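Local atomic coordinates of decapping nuclease RAI1 (Scheffersomyces stipitis, PDB entry 5BTO), a protein that removes the NAD cap from the 5' ends of RNAs, using a divalent metal cation, and binds and stimulates the exoribonuclease RAT1. Residues Tyr360-Asp365 against Arg369-Arg374. Sequence-based numbering, arbitrary orientation.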
loop_
_atom_site.group_PDB
_atom_site.type_symbol
_atom_site.label_atom_id
_atom_site.label_comp_id
_atom_site.label_asym_id
_atom_site.label_seq_id
_atom_site.Cartn_x
_atom_site.Cartn_y
_atom_site.Cartn_z
ATOM N N TYR A 360 -16.044 13.673 1.249
ATOM C CA TYR A 360 -15.429 12.376 0.968
ATOM C C TYR A 360 -15.819 11.299 1.991
ATOM O O TYR A 360 -16.180 11.599 3.140
ATOM C CB TYR A 360 -13.895 12.516 0.902
ATOM C CG TYR A 360 -13.425 13.341 -0.275
ATOM C CD1 TYR A 360 -13.383 14.736 -0.217
ATOM C CD2 TYR A 360 -13.046 12.726 -1.464
ATOM C CE1 TYR A 360 -12.975 15.491 -1.333
ATOM C CE2 TYR A 360 -12.637 13.465 -2.557
ATOM C CZ TYR A 360 -12.594 14.842 -2.486
ATOM O OH TYR A 360 -12.192 15.550 -3.608
ATOM N N ARG A 361 -15.769 10.047 1.543
ATOM C CA ARG A 361 -15.980 8.881 2.394
ATOM C C ARG A 361 -14.702 8.055 2.418
ATOM O O ARG A 361 -14.209 7.625 1.374
ATOM C CB ARG A 361 -17.146 8.038 1.864
ATOM C CG ARG A 361 -17.267 6.632 2.457
ATOM C CD ARG A 361 -17.653 6.662 3.948
ATOM N NE ARG A 361 -18.792 7.546 4.207
ATOM C CZ ARG A 361 -20.040 7.312 3.811
ATOM N NH1 ARG A 361 -20.335 6.217 3.121
ATOM N NH2 ARG A 361 -21.001 8.184 4.092
ATOM N N VAL A 362 -14.155 7.861 3.616
ATOM C CA VAL A 362 -13.020 6.969 3.819
ATOM C C VAL A 362 -13.589 5.661 4.340
ATOM O O VAL A 362 -14.336 5.653 5.318
ATOM C CB VAL A 362 -12.016 7.543 4.850
ATOM C CG1 VAL A 362 -10.898 6.538 5.138
ATOM C CG2 VAL A 362 -11.440 8.856 4.359
ATOM N N SER A 363 -13.261 4.552 3.681
ATOM C CA SER A 363 -13.866 3.282 4.055
ATOM C C SER A 363 -12.860 2.146 4.040
ATOM O O SER A 363 -12.064 2.006 3.104
ATOM C CB SER A 363 -15.026 2.947 3.103
ATOM O OG SER A 363 -15.643 1.722 3.462
ATOM N N PHE A 364 -12.899 1.330 5.082
ATOM C CA PHE A 364 -12.229 0.044 5.039
ATOM C C PHE A 364 -13.276 -1.053 4.998
ATOM O O PHE A 364 -14.142 -1.132 5.874
ATOM C CB PHE A 364 -11.298 -0.168 6.237
ATOM C CG PHE A 364 -10.743 -1.569 6.307
ATOM C CD1 PHE A 364 -9.792 -1.989 5.398
ATOM C CD2 PHE A 364 -11.177 -2.461 7.276
ATOM C CE1 PHE A 364 -9.287 -3.286 5.445
ATOM C CE2 PHE A 364 -10.674 -3.746 7.335
ATOM C CZ PHE A 364 -9.726 -4.164 6.423
ATOM N N ASP A 365 -13.196 -1.883 3.954
ATOM C CA ASP A 365 -14.132 -2.981 3.737
ATOM C C ASP A 365 -13.468 -4.317 4.067
ATOM O O ASP A 365 -12.579 -4.769 3.351
ATOM C CB ASP A 365 -14.599 -2.975 2.279
ATOM C CG ASP A 365 -15.476 -4.160 1.936
ATOM O OD1 ASP A 365 -16.112 -4.733 2.843
ATOM O OD2 ASP A 365 -15.537 -4.519 0.746
ATOM N N ARG A 369 -10.929 -6.375 2.011
ATOM C CA ARG A 369 -9.731 -5.811 2.619
ATOM C C ARG A 369 -9.151 -4.674 1.789
ATOM O O ARG A 369 -7.962 -4.653 1.471
ATOM C CB ARG A 369 -8.692 -6.894 2.909
ATOM C CG ARG A 369 -9.088 -7.767 4.084
ATOM C CD ARG A 369 -7.967 -8.689 4.515
ATOM N NE ARG A 369 -8.367 -9.537 5.632
ATOM C CZ ARG A 369 -7.537 -10.350 6.274
ATOM N NH1 ARG A 369 -6.265 -10.411 5.906
ATOM N NH2 ARG A 369 -7.976 -11.094 7.281
ATOM N N THR A 370 -10.010 -3.722 1.445
ATOM C CA THR A 370 -9.574 -2.560 0.691
ATOM C C THR A 370 -9.844 -1.302 1.502
ATOM O O THR A 370 -10.855 -1.203 2.192
ATOM C CB THR A 370 -10.260 -2.470 -0.689
ATOM O OG1 THR A 370 -11.661 -2.228 -0.525
ATOM C CG2 THR A 370 -10.064 -3.769 -1.459
ATOM N N PHE A 371 -8.923 -0.353 1.410
ATOM C CA PHE A 371 -9.047 0.935 2.080
ATOM C C PHE A 371 -9.193 1.985 0.988
ATOM O O PHE A 371 -8.299 2.144 0.155
ATOM C CB PHE A 371 -7.790 1.200 2.902
ATOM C CG PHE A 371 -7.928 2.339 3.881
ATOM C CD1 PHE A 371 -7.721 3.646 3.470
ATOM C CD2 PHE A 371 -8.251 2.098 5.206
ATOM C CE1 PHE A 371 -7.831 4.704 4.367
ATOM C CE2 PHE A 371 -8.373 3.146 6.101
ATOM C CZ PHE A 371 -8.161 4.456 5.687
ATOM N N THR A 372 -10.319 2.692 0.980
ATOM C CA THR A 372 -10.618 3.580 -0.135
ATOM C C THR A 372 -11.048 4.969 0.303
ATOM O O THR A 372 -11.522 5.172 1.431
ATOM C CB THR A 372 -11.729 3.011 -1.033
ATOM O OG1 THR A 372 -12.921 2.814 -0.262
ATOM C CG2 THR A 372 -11.296 1.684 -1.669
ATOM N N LEU A 373 -10.882 5.913 -0.618
ATOM C CA LEU A 373 -11.336 7.283 -0.465
ATOM C C LEU A 373 -12.234 7.577 -1.660
ATOM O O LEU A 373 -11.797 7.467 -2.802
ATOM C CB LEU A 373 -10.138 8.225 -0.482
ATOM C CG LEU A 373 -10.382 9.735 -0.480
ATOM C CD1 LEU A 373 -11.056 10.198 0.809
ATOM C CD2 LEU A 373 -9.062 10.480 -0.694
ATOM N N ARG A 374 -13.481 7.941 -1.389
ATOM C CA ARG A 374 -14.474 8.167 -2.437
ATOM C C ARG A 374 -15.114 9.543 -2.294
ATOM O O ARG A 374 -15.445 9.966 -1.189
ATOM C CB ARG A 374 -15.535 7.068 -2.357
ATOM C CG ARG A 374 -16.788 7.329 -3.140
ATOM C CD ARG A 374 -17.651 6.085 -3.169
ATOM N NE ARG A 374 -18.265 5.786 -1.879
ATOM C CZ ARG A 374 -19.458 6.240 -1.510
ATOM N NH1 ARG A 374 -20.147 7.024 -2.328
ATOM N NH2 ARG A 374 -19.967 5.915 -0.329
HETATM O O HOH W 1 -14.528 4.973 0.245
#
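Val362 meets Phe371 and Leu373 on the apolar face of an antiparallel beta hairpin: its CG1 lies 3.5 Å from CZ of the Phe371 ring, while its CG2 reaches CD1 of Leu373. Beta-branched valine suits the strand, since its two methyls serve both neighbours at once. Phe364 has CG anti to the backbone N (chi1 172°), which carries its ring along the strand until CE1 comes 3.8 Å from CA of Arg369; CB meets Phe371 CD2. An alanine in place of Phe364 would probably keep the CB contact but leave Arg369 CA and Leu124 without their ring cover.

On the other face, the guanidinium groups of Arg361 and Arg374 stand nearly perpendicular, Arg361 NH1 3.5 Å from Arg374 NH2. Asn135 binds Arg361 NH2, and the carboxylates of Asp148 and Glu380, in long, weak ion pairs, may offset the like charges. A water donates to Arg361 O and also bonds Thr372 OG1.

Paired N-H and C=O groups join Arg361 to Arg374 and Ser363 to Thr372; Ser363 N reaches Thr372 O at 2.9 Å. At the turn Arg369, with positive phi, and Thr370 both face Asp365 in a G1 beta bulge.

Helix 333-350 covers the apolar face, with Trp339 edge-to-face on Phe371, and strands 132-139 and 9-12 flank the hairpin. The chemistry is thus two-sided: hydrocarbon seals one face against the helix, while polar and charged groups occupy the other.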